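Local coordinates for protein adenylate isopentenyltransferase (Humulus lupulus, PDB 3A8T) that transfers an isopentenyl group from dimethylallyl diphosphate to ATP, ADP or AMP, an early step of cytokinin biosynthesis in hop, at residues I87-P90 / D91-G94; T188-L191 / A192-V195; I320-K323 / Q324-P328. All coordinates share one frame; numbering follows the deposited sequence.

Contact 1: I87-P90 / D91-G94; sequences ISVP and DRGG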
ATOM      1  N   ILE A  87      -6.394   1.657   4.529  1.00 19.42           N
ATOM      2  CA  ILE A  87      -7.591   2.424   4.312  1.00 20.37           C
ATOM      3  C   ILE A  87      -8.442   2.390   5.621  1.00 21.24           C
ATOM      4  O   ILE A  87      -8.687   1.310   6.157  1.00 21.77           O
ATOM      5  CB  ILE A  87      -8.383   1.843   3.083  1.00 19.71           C
ATOM      6  CG1 ILE A  87      -9.671   2.670   2.836  1.00 21.00           C
ATOM      7  CG2 ILE A  87      -8.747   0.377   3.337  1.00 17.66           C
ATOM      8  CD1 ILE A  87     -10.232   2.564   1.377  1.00 21.85           C
ATOM      9  N   SER A  88      -8.910   3.548   6.115  1.00 23.31           N
ATOM     10  CA  SER A  88      -9.748   3.574   7.348  1.00 23.68           C
ATOM     11  C   SER A  88     -11.021   2.777   7.149  1.00 23.54           C
ATOM     12  O   SER A  88     -11.529   2.708   6.011  1.00 24.33           O
ATOM     13  CB  SER A  88     -10.157   4.990   7.745  1.00 25.47           C
ATOM     14  OG  SER A  88     -11.156   5.530   6.901  1.00 25.54           O
ATOM     15  N   VAL A  89     -11.543   2.194   8.231  1.00 22.40           N
ATOM     16  CA  VAL A  89     -12.736   1.372   8.124  1.00 23.06           C
ATOM     17  C   VAL A  89     -13.933   2.214   7.672  1.00 23.94           C
ATOM     18  O   VAL A  89     -14.698   1.786   6.816  1.00 23.90           O
ATOM     19  CB  VAL A  89     -13.009   0.607   9.458  1.00 25.23           C
ATOM     20  CG1 VAL A  89     -14.043  -0.467   9.273  1.00 25.85           C
ATOM     21  CG2 VAL A  89     -11.729  -0.068   9.916  1.00 25.38           C
ATOM     22  N   PRO A  90     -14.111   3.422   8.215  1.00 24.06           N
ATOM     23  CA  PRO A  90     -15.253   4.223   7.754  1.00 24.55           C
ATOM     24  C   PRO A  90     -15.226   4.389   6.246  1.00 24.39           C
ATOM     25  O   PRO A  90     -16.251   4.372   5.583  1.00 25.21           O
ATOM     26  CB  PRO A  90     -15.047   5.552   8.482  1.00 25.44           C
ATOM     27  CG  PRO A  90     -14.467   5.106   9.790  1.00 25.65           C
ATOM     28  CD  PRO A  90     -13.487   4.020   9.405  1.00 24.38           C
ATOM     29  N   ASP A  91     -14.032   4.520   5.697  1.00 26.65           N
ATOM     30  CA  ASP A  91     -13.873   4.665   4.256  1.00 27.14           C
ATOM     31  C   ASP A  91     -13.965   3.410   3.414  1.00 24.40           C
ATOM     32  O   ASP A  91     -13.806   3.505   2.227  1.00 24.63           O
ATOM     33  CB  ASP A  91     -12.560   5.377   3.925  1.00 32.82           C
ATOM     34  CG  ASP A  91     -12.550   6.818   4.405  1.00 37.17           C
ATOM     35  OD1 ASP A  91     -13.646   7.438   4.612  1.00 41.41           O
ATOM     36  OD2 ASP A  91     -11.433   7.357   4.574  1.00 40.42           O
ATOM     37  N   ARG A  92     -14.167   2.238   4.000  1.00 22.37           N
ATOM     38  CA  ARG A  92     -14.323   1.032   3.205  1.00 20.88           C
ATOM     39  C   ARG A  92     -15.770   0.855   2.737  1.00 21.33           C
ATOM     40  O   ARG A  92     -16.076  -0.066   1.983  1.00 21.97           O
ATOM     41  CB  ARG A  92     -13.859  -0.194   3.974  1.00 21.25           C
ATOM     42  CG  ARG A  92     -12.465  -0.056   4.477  1.00 21.04           C
ATOM     43  CD  ARG A  92     -11.941  -1.335   5.155  1.00 22.31           C
ATOM     44  NE  ARG A  92     -10.668  -0.985   5.784  1.00 24.15           N
ATOM     45  CZ  ARG A  92     -10.035  -1.651   6.744  1.00 21.22           C
ATOM     46  NH1 ARG A  92     -10.513  -2.789   7.247  1.00 20.04           N
ATOM     47  NH2 ARG A  92      -8.943  -1.103   7.238  1.00 21.82           N
ATOM     48  N   GLY A  93     -16.664   1.740   3.193  1.00 22.58           N
ATOM     49  CA  GLY A  93     -18.058   1.723   2.752  1.00 19.05           C
ATOM     50  C   GLY A  93     -18.824   0.445   3.002  1.00 19.55           C
ATOM     51  O   GLY A  93     -19.782   0.136   2.335  1.00 20.10           O
ATOM     52  N   GLY A  94     -18.386  -0.307   3.981  1.00 18.73           N
ATOM     53  CA  GLY A  94     -19.083  -1.519   4.293  1.00 18.05           C
ATOM     54  C   GLY A  94     -18.579  -2.602   3.402  1.00 18.85           C
ATOM     55  O   GLY A  94     -19.112  -3.698   3.414  1.00 18.98           O
TER
HETATM   56  O   HOH W   1     -16.684   0.013   6.250  1.00 22.42           O
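The backbone turns back on itself between V89 and R92, where R92 N donates to V89 O over 2.9 Å at an N-H...O angle of 165°, closing a short 3-10 turn that takes in P90, D91 and R92. A water continues the closure: it donates to V89 O and accepts from G94 N. The main side-chain feature is the guanidinium of R92, folded back over the start of the turn. It approaches side-on, and NE (3.1 Å) and NH2 (2.7 Å) of R92 both donate to the single oxygen I87 O. The two bonds differ in quality. NH2 lies almost straight out from the carbonyl, whereas NE stands above the carbonyl plane and makes the more bent bond. Since I87 O lies within 7° of the guanidinium plane, the pair should fix the rotation of that flat group. Over one face of the guanidinium, CG2 of V89 sits 3.8 Å above the plane, near its centre; CG2 of I87 reaches NE of R92 at 3.4 Å. On another part of the turn, S88 OG is set between its own backbone N and carbonyl carbon (chi1 74°), where it accepts from D91 N at 3.3 Å and donates weakly to D91 OD2. The hydroxyl thus links S88 to the backbone of D91 and, more weakly, to its carboxylate. The turn lies at the surface, in the loop between strands 66-70 and 97-98: I87 packs on S54 and I58 of helix 53-61, and both I87 and R92 touch H97 of strand 97-98.

Contact 2: T188-L191 / A192-V195; sequences TDYL and AKRV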
ATOM      1  N   THR A 188       5.441  11.660  -6.556  1.00 25.19           N
ATOM      2  CA  THR A 188       6.502  12.053  -5.647  1.00 25.29           C
ATOM      3  C   THR A 188       6.001  13.137  -4.682  1.00 25.63           C
ATOM      4  O   THR A 188       6.058  12.991  -3.460  1.00 27.64           O
ATOM      5  CB  THR A 188       7.671  12.565  -6.524  1.00 27.00           C
ATOM      6  OG1 THR A 188       8.479  11.451  -6.903  1.00 28.03           O
ATOM      7  CG2 THR A 188       8.494  13.582  -5.823  1.00 28.99           C
ATOM      8  N   ASP A 189       5.522  14.235  -5.238  1.00 23.98           N
ATOM      9  CA  ASP A 189       4.981  15.315  -4.452  1.00 24.60           C
ATOM     10  C   ASP A 189       3.784  14.894  -3.597  1.00 22.76           C
ATOM     11  O   ASP A 189       3.637  15.328  -2.449  1.00 21.95           O
ATOM     12  CB  ASP A 189       4.572  16.468  -5.376  1.00 27.27           C
ATOM     13  CG  ASP A 189       5.784  17.195  -5.957  1.00 33.11           C
ATOM     14  OD1 ASP A 189       5.607  18.125  -6.786  1.00 35.69           O
ATOM     15  OD2 ASP A 189       6.935  16.837  -5.570  1.00 35.91           O
ATOM     16  N   TYR A 190       2.913  14.050  -4.142  1.00 22.54           N
ATOM     17  CA  TYR A 190       1.764  13.645  -3.330  1.00 21.64           C
ATOM     18  C   TYR A 190       2.232  12.804  -2.172  1.00 18.96           C
ATOM     19  O   TYR A 190       1.776  12.985  -1.081  1.00 18.97           O
ATOM     20  CB  TYR A 190       0.734  12.901  -4.138  1.00 21.96           C
ATOM     21  CG  TYR A 190      -0.355  12.364  -3.304  1.00 25.31           C
ATOM     22  CD1 TYR A 190      -1.386  13.183  -2.829  1.00 26.22           C
ATOM     23  CD2 TYR A 190      -0.359  11.013  -2.950  1.00 25.80           C
ATOM     24  CE1 TYR A 190      -2.396  12.659  -2.002  1.00 25.39           C
ATOM     25  CE2 TYR A 190      -1.365  10.488  -2.159  1.00 26.72           C
ATOM     26  CZ  TYR A 190      -2.367  11.302  -1.682  1.00 26.81           C
ATOM     27  OH  TYR A 190      -3.302  10.725  -0.837  1.00 30.76           O
ATOM     28  N   LEU A 191       3.177  11.922  -2.441  1.00 18.85           N
ATOM     29  CA  LEU A 191       3.774  11.038  -1.447  1.00 20.14           C
ATOM     30  C   LEU A 191       4.483  11.764  -0.294  1.00 20.94           C
ATOM     31  O   LEU A 191       4.479  11.283   0.811  1.00 23.29           O
ATOM     32  CB  LEU A 191       4.749  10.114  -2.126  1.00 20.91           C
ATOM     33  CG  LEU A 191       4.385   8.681  -2.533  1.00 23.93           C
ATOM     34  CD1 LEU A 191       2.927   8.303  -2.313  1.00 19.77           C
ATOM     35  CD2 LEU A 191       4.858   8.497  -3.939  1.00 22.81           C
ATOM     36  N   ALA A 192       5.073  12.923  -0.567  1.00 20.99           N
ATOM     37  CA  ALA A 192       5.719  13.730   0.453  1.00 20.00           C
ATOM     38  C   ALA A 192       4.590  14.351   1.238  1.00 19.71           C
ATOM     39  O   ALA A 192       4.647  14.415   2.459  1.00 22.59           O
ATOM     40  CB  ALA A 192       6.590  14.859  -0.179  1.00 17.24           C
ATOM     41  N   LYS A 193       3.579  14.857   0.554  1.00 20.01           N
ATOM     42  CA  LYS A 193       2.493  15.441   1.297  1.00 20.22           C
ATOM     43  C   LYS A 193       1.851  14.380   2.220  1.00 21.93           C
ATOM     44  O   LYS A 193       1.582  14.635   3.398  1.00 23.76           O
ATOM     45  CB  LYS A 193       1.478  15.998   0.331  1.00 24.12           C
ATOM     46  CG  LYS A 193       0.138  16.320   0.944  1.00 29.47           C
ATOM     47  CD  LYS A 193      -0.898  16.463  -0.147  1.00 35.78           C
ATOM     48  CE  LYS A 193      -2.205  17.053   0.408  1.00 40.57           C
ATOM     49  NZ  LYS A 193      -2.728  16.250   1.604  1.00 42.87           N
ATOM     50  N   ARG A 194       1.630  13.181   1.697  1.00 20.42           N
ATOM     51  CA  ARG A 194       1.021  12.142   2.482  1.00 19.83           C
ATOM     52  C   ARG A 194       1.897  11.811   3.735  1.00 19.08           C
ATOM     53  O   ARG A 194       1.383  11.458   4.782  1.00 19.39           O
ATOM     54  CB  ARG A 194       0.808  10.928   1.591  1.00 19.65           C
ATOM     55  CG  ARG A 194       0.084   9.840   2.264  1.00 23.57           C
ATOM     56  CD  ARG A 194      -0.235   8.675   1.360  1.00 25.73           C
ATOM     57  NE  ARG A 194       0.934   7.824   1.144  1.00 28.95           N
ATOM     58  CZ  ARG A 194       0.903   6.575   0.672  1.00 27.38           C
ATOM     59  NH1 ARG A 194      -0.254   5.993   0.336  1.00 27.50           N
ATOM     60  NH2 ARG A 194       2.044   5.902   0.590  1.00 27.45           N
ATOM     61  N   VAL A 195       3.211  11.939   3.633  1.00 18.18           N
ATOM     62  CA  VAL A 195       3.990  11.655   4.797  1.00 19.55           C
ATOM     63  C   VAL A 195       3.593  12.706   5.840  1.00 21.27           C
ATOM     64  O   VAL A 195       3.368  12.373   7.007  1.00 21.85           O
ATOM     65  CB  VAL A 195       5.525  11.676   4.511  1.00 20.92           C
ATOM     66  CG1 VAL A 195       6.311  11.732   5.862  1.00 18.15           C
ATOM     67  CG2 VAL A 195       5.948  10.405   3.733  1.00 16.05           C
TER
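Y190 and R194, one helical turn apart, meet at an oblique angle: CD of R194 comes within 4.1 Å of CE2 of Y190, and the ring and guanidinium planes are inclined by 51°. CD of K193 approaches the same ring, also obliquely, at 4.3 Å from CD1, so aliphatic carbons of two successive residues border the tyrosine. L191 meets R194 differently. The two side chains run alongside each other and point the same way, placing CD1 of L191 3.6 Å above one face of the guanidinium, offset toward its rim. R194 leaves the helix with CG anti to the backbone N (chi1 -175°) and then bends at chi3 (78°), which turns the flat group over the leucine methyl. Its NH2 is hydrogen-bonded to T49 of the ATP-binding loop, while NE is buried without a polar partner. Cutting R194 back to an alanine is likely to leave T49 without this bond and to open a gap beside CD1 of L191 and the Y190 ring. Beneath the side chains the backbone is regular alpha helix, with R194 N to Y190 O (2.8 Å) and K193 N to D189 O (3.0 Å). The outer charges have partners on the same helix, D189 with K185 and K193 with D197, both salt bridges. Helix 184-201 is packed between two others: L191 and V195 lie on helix 257-289, through T275, A279, I271 and K272, while D189, Y190 and K193 touch M309 of helix 302-309, whose F305 meets the Y190 ring edge-to-face.

Contact 3: I320-K323 / Q324-P328; sequences IWEK and QVLEP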
ATOM      1  N   ILE A 320     -12.543  15.113 -11.076  1.00 33.12           N
ATOM      2  CA  ILE A 320     -11.534  14.647 -12.016  1.00 29.87           C
ATOM      3  C   ILE A 320     -11.394  13.155 -12.005  1.00 27.56           C
ATOM      4  O   ILE A 320     -11.432  12.513 -13.035  1.00 26.07           O
ATOM      5  CB  ILE A 320     -10.190  15.371 -11.704  1.00 29.87           C
ATOM      6  CG1 ILE A 320     -10.397  16.904 -11.960  1.00 29.80           C
ATOM      7  CG2 ILE A 320      -9.091  14.783 -12.530  1.00 26.10           C
ATOM      8  CD1 ILE A 320      -9.613  17.899 -11.131  1.00 27.42           C
ATOM      9  N   TRP A 321     -11.249  12.619 -10.814  1.00 26.10           N
ATOM     10  CA  TRP A 321     -11.163  11.198 -10.600  1.00 26.39           C
ATOM     11  C   TRP A 321     -12.404  10.457 -11.140  1.00 26.89           C
ATOM     12  O   TRP A 321     -12.309   9.394 -11.736  1.00 27.85           O
ATOM     13  CB  TRP A 321     -10.995  11.005  -9.083  1.00 26.58           C
ATOM     14  CG  TRP A 321     -11.047   9.606  -8.588  1.00 26.81           C
ATOM     15  CD1 TRP A 321     -12.149   8.937  -8.116  1.00 27.00           C
ATOM     16  CD2 TRP A 321      -9.944   8.727  -8.409  1.00 26.44           C
ATOM     17  NE1 TRP A 321     -11.785   7.710  -7.631  1.00 24.52           N
ATOM     18  CE2 TRP A 321     -10.439   7.553  -7.805  1.00 25.57           C
ATOM     19  CE3 TRP A 321      -8.582   8.811  -8.706  1.00 25.40           C
ATOM     20  CZ2 TRP A 321      -9.613   6.476  -7.489  1.00 27.79           C
ATOM     21  CZ3 TRP A 321      -7.769   7.745  -8.391  1.00 25.03           C
ATOM     22  CH2 TRP A 321      -8.277   6.600  -7.791  1.00 26.07           C
ATOM     23  N   GLU A 322     -13.575  11.038 -10.945  1.00 29.01           N
ATOM     24  CA  GLU A 322     -14.816  10.431 -11.372  1.00 31.58           C
ATOM     25  C   GLU A 322     -14.738  10.257 -12.863  1.00 31.13           C
ATOM     26  O   GLU A 322     -14.941   9.179 -13.371  1.00 30.61           O
ATOM     27  CB  GLU A 322     -15.998  11.341 -10.982  1.00 36.64           C
ATOM     28  CG  GLU A 322     -17.236  10.572 -10.485  1.00 44.95           C
ATOM     29  CD  GLU A 322     -17.858  11.117  -9.159  1.00 48.70           C
ATOM     30  OE1 GLU A 322     -18.454  12.223  -9.217  1.00 49.78           O
ATOM     31  OE2 GLU A 322     -17.763  10.441  -8.075  1.00 49.45           O
ATOM     32  N   LYS A 323     -14.384  11.335 -13.556  1.00 32.31           N
ATOM     33  CA  LYS A 323     -14.268  11.341 -15.008  1.00 32.03           C
ATOM     34  C   LYS A 323     -13.066  10.605 -15.561  1.00 29.42           C
ATOM     35  O   LYS A 323     -13.198   9.839 -16.493  1.00 29.01           O
ATOM     36  CB  LYS A 323     -14.219  12.780 -15.543  1.00 36.68           C
ATOM     37  CG  LYS A 323     -15.477  13.576 -15.313  1.00 45.16           C
ATOM     38  CD  LYS A 323     -15.338  15.067 -15.673  1.00 51.12           C
ATOM     39  CE  LYS A 323     -14.958  15.312 -17.180  1.00 54.21           C
ATOM     40  NZ  LYS A 323     -15.969  14.848 -18.219  1.00 56.64           N
ATOM     41  N   GLN A 324     -11.899  10.824 -14.986  1.00 27.82           N
ATOM     42  CA  GLN A 324     -10.704  10.207 -15.547  1.00 28.72           C
ATOM     43  C   GLN A 324     -10.291   8.825 -15.105  1.00 26.43           C
ATOM     44  O   GLN A 324      -9.591   8.117 -15.828  1.00 26.90           O
ATOM     45  CB  GLN A 324      -9.508  11.162 -15.389  1.00 28.87           C
ATOM     46  CG  GLN A 324      -9.752  12.539 -16.020  1.00 29.01           C
ATOM     47  CD  GLN A 324      -8.487  13.407 -16.133  1.00 32.14           C
ATOM     48  OE1 GLN A 324      -8.450  14.338 -16.938  1.00 33.92           O
ATOM     49  NE2 GLN A 324      -7.449  13.102 -15.340  1.00 30.54           N
ATOM     50  N   VAL A 325     -10.736   8.430 -13.928  1.00 24.21           N
ATOM     51  CA  VAL A 325     -10.327   7.151 -13.366  1.00 22.69           C
ATOM     52  C   VAL A 325     -11.480   6.203 -13.142  1.00 22.01           C
ATOM     53  O   VAL A 325     -11.443   5.084 -13.560  1.00 22.74           O
ATOM     54  CB  VAL A 325      -9.610   7.389 -11.998  1.00 22.88           C
ATOM     55  CG1 VAL A 325      -9.181   6.089 -11.400  1.00 23.01           C
ATOM     56  CG2 VAL A 325      -8.431   8.352 -12.168  1.00 23.14           C
ATOM     57  N   LEU A 326     -12.515   6.677 -12.476  1.00 23.52           N
ATOM     58  CA  LEU A 326     -13.635   5.832 -12.192  1.00 24.55           C
ATOM     59  C   LEU A 326     -14.484   5.490 -13.379  1.00 24.68           C
ATOM     60  O   LEU A 326     -14.616   4.342 -13.658  1.00 26.10           O
ATOM     61  CB  LEU A 326     -14.478   6.431 -11.043  1.00 24.68           C
ATOM     62  CG  LEU A 326     -15.656   5.577 -10.538  1.00 27.41           C
ATOM     63  CD1 LEU A 326     -15.164   4.214  -9.971  1.00 23.65           C
ATOM     64  CD2 LEU A 326     -16.472   6.384  -9.497  1.00 24.94           C
ATOM     65  N   GLU A 327     -15.044   6.455 -14.103  1.00 27.55           N
ATOM     66  CA  GLU A 327     -15.922   6.110 -15.246  1.00 28.77           C
ATOM     67  C   GLU A 327     -15.270   5.086 -16.175  1.00 26.91           C
ATOM     68  O   GLU A 327     -15.882   4.082 -16.512  1.00 27.22           O
ATOM     69  CB  GLU A 327     -16.421   7.384 -15.974  1.00 30.99           C
ATOM     70  CG  GLU A 327     -15.947   7.623 -17.459  1.00 39.41           C
ATOM     71  CD  GLU A 327     -16.104   9.146 -17.944  1.00 42.73           C
ATOM     72  OE1 GLU A 327     -15.099   9.690 -18.502  1.00 42.87           O
ATOM     73  OE2 GLU A 327     -17.206   9.792 -17.759  1.00 42.21           O
ATOM     74  N   PRO A 328     -14.009   5.294 -16.575  1.00 25.76           N
ATOM     75  CA  PRO A 328     -13.362   4.302 -17.455  1.00 24.61           C
ATOM     76  C   PRO A 328     -13.281   2.892 -16.804  1.00 24.00           C
ATOM     77  O   PRO A 328     -13.554   1.897 -17.430  1.00 24.94           O
ATOM     78  CB  PRO A 328     -11.971   4.905 -17.696  1.00 24.38           C
ATOM     79  CG  PRO A 328     -12.218   6.395 -17.569  1.00 25.71           C
ATOM     80  CD  PRO A 328     -13.164   6.485 -16.396  1.00 25.99           C
TER
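W321 and V325 form an apolar contact one turn apart on helix 315-338, the last helix of the chain, at a point where the helix widens. CG1 of V325 lies over one face of the indole, 3.6 Å from the centroid of the six-membered ring and 9° off its normal, a CH-pi contact. CG2 meets CE3 of W321 (3.5 Å) from the same face, CG1 being anti to the backbone N (chi1 180°) and CG2 beside that nitrogen. W321 O accepts from both V325 N (2.9 Å) and L326 N (2.8 Å), the latter being the straighter bond; it and the bond from E327 N to E322 O each reach back five residues, the mark of a wider pi-type turn at 324-326. P328 has no N-H to donate, and the helix kinks there. CG2 of I320 lies beside NE2 of Q324 at 3.7 Å, their chains pointing the same way. K323 is an ATP-binding residue by experiment, though not among those lining the ATP modelled here. W321 packs on R55 and L56 of helix 53-61 and donates through NE1 to D59, I320 touches S304 and A307 of helix 302-309, and V325 and P328 rest on L299 of strand 296-300.

Overall arrangement
The three contacts follow one another in the sequence without touching: their centres are 20 to 22 Å apart, with nearest atoms about 9 or 10 Å apart. What relates them is the ATP-binding loop and the helix after it, which each approaches separately. Contact 1 reaches S54 through I87, contact 2 holds T49 through R194, and contact 3 brings the side chain of W321 to about 4 Å from G52. Contact 2 comes nearest to the nucleotide, the side chain of R194 lying about 6 Å from the bound ATP and about 4 Å from a phosphate ion, probably from the crystallisation liquor; the side chain of I87 is about 11 Å from ATP. Helix 302-309 borders contacts 2 and 3.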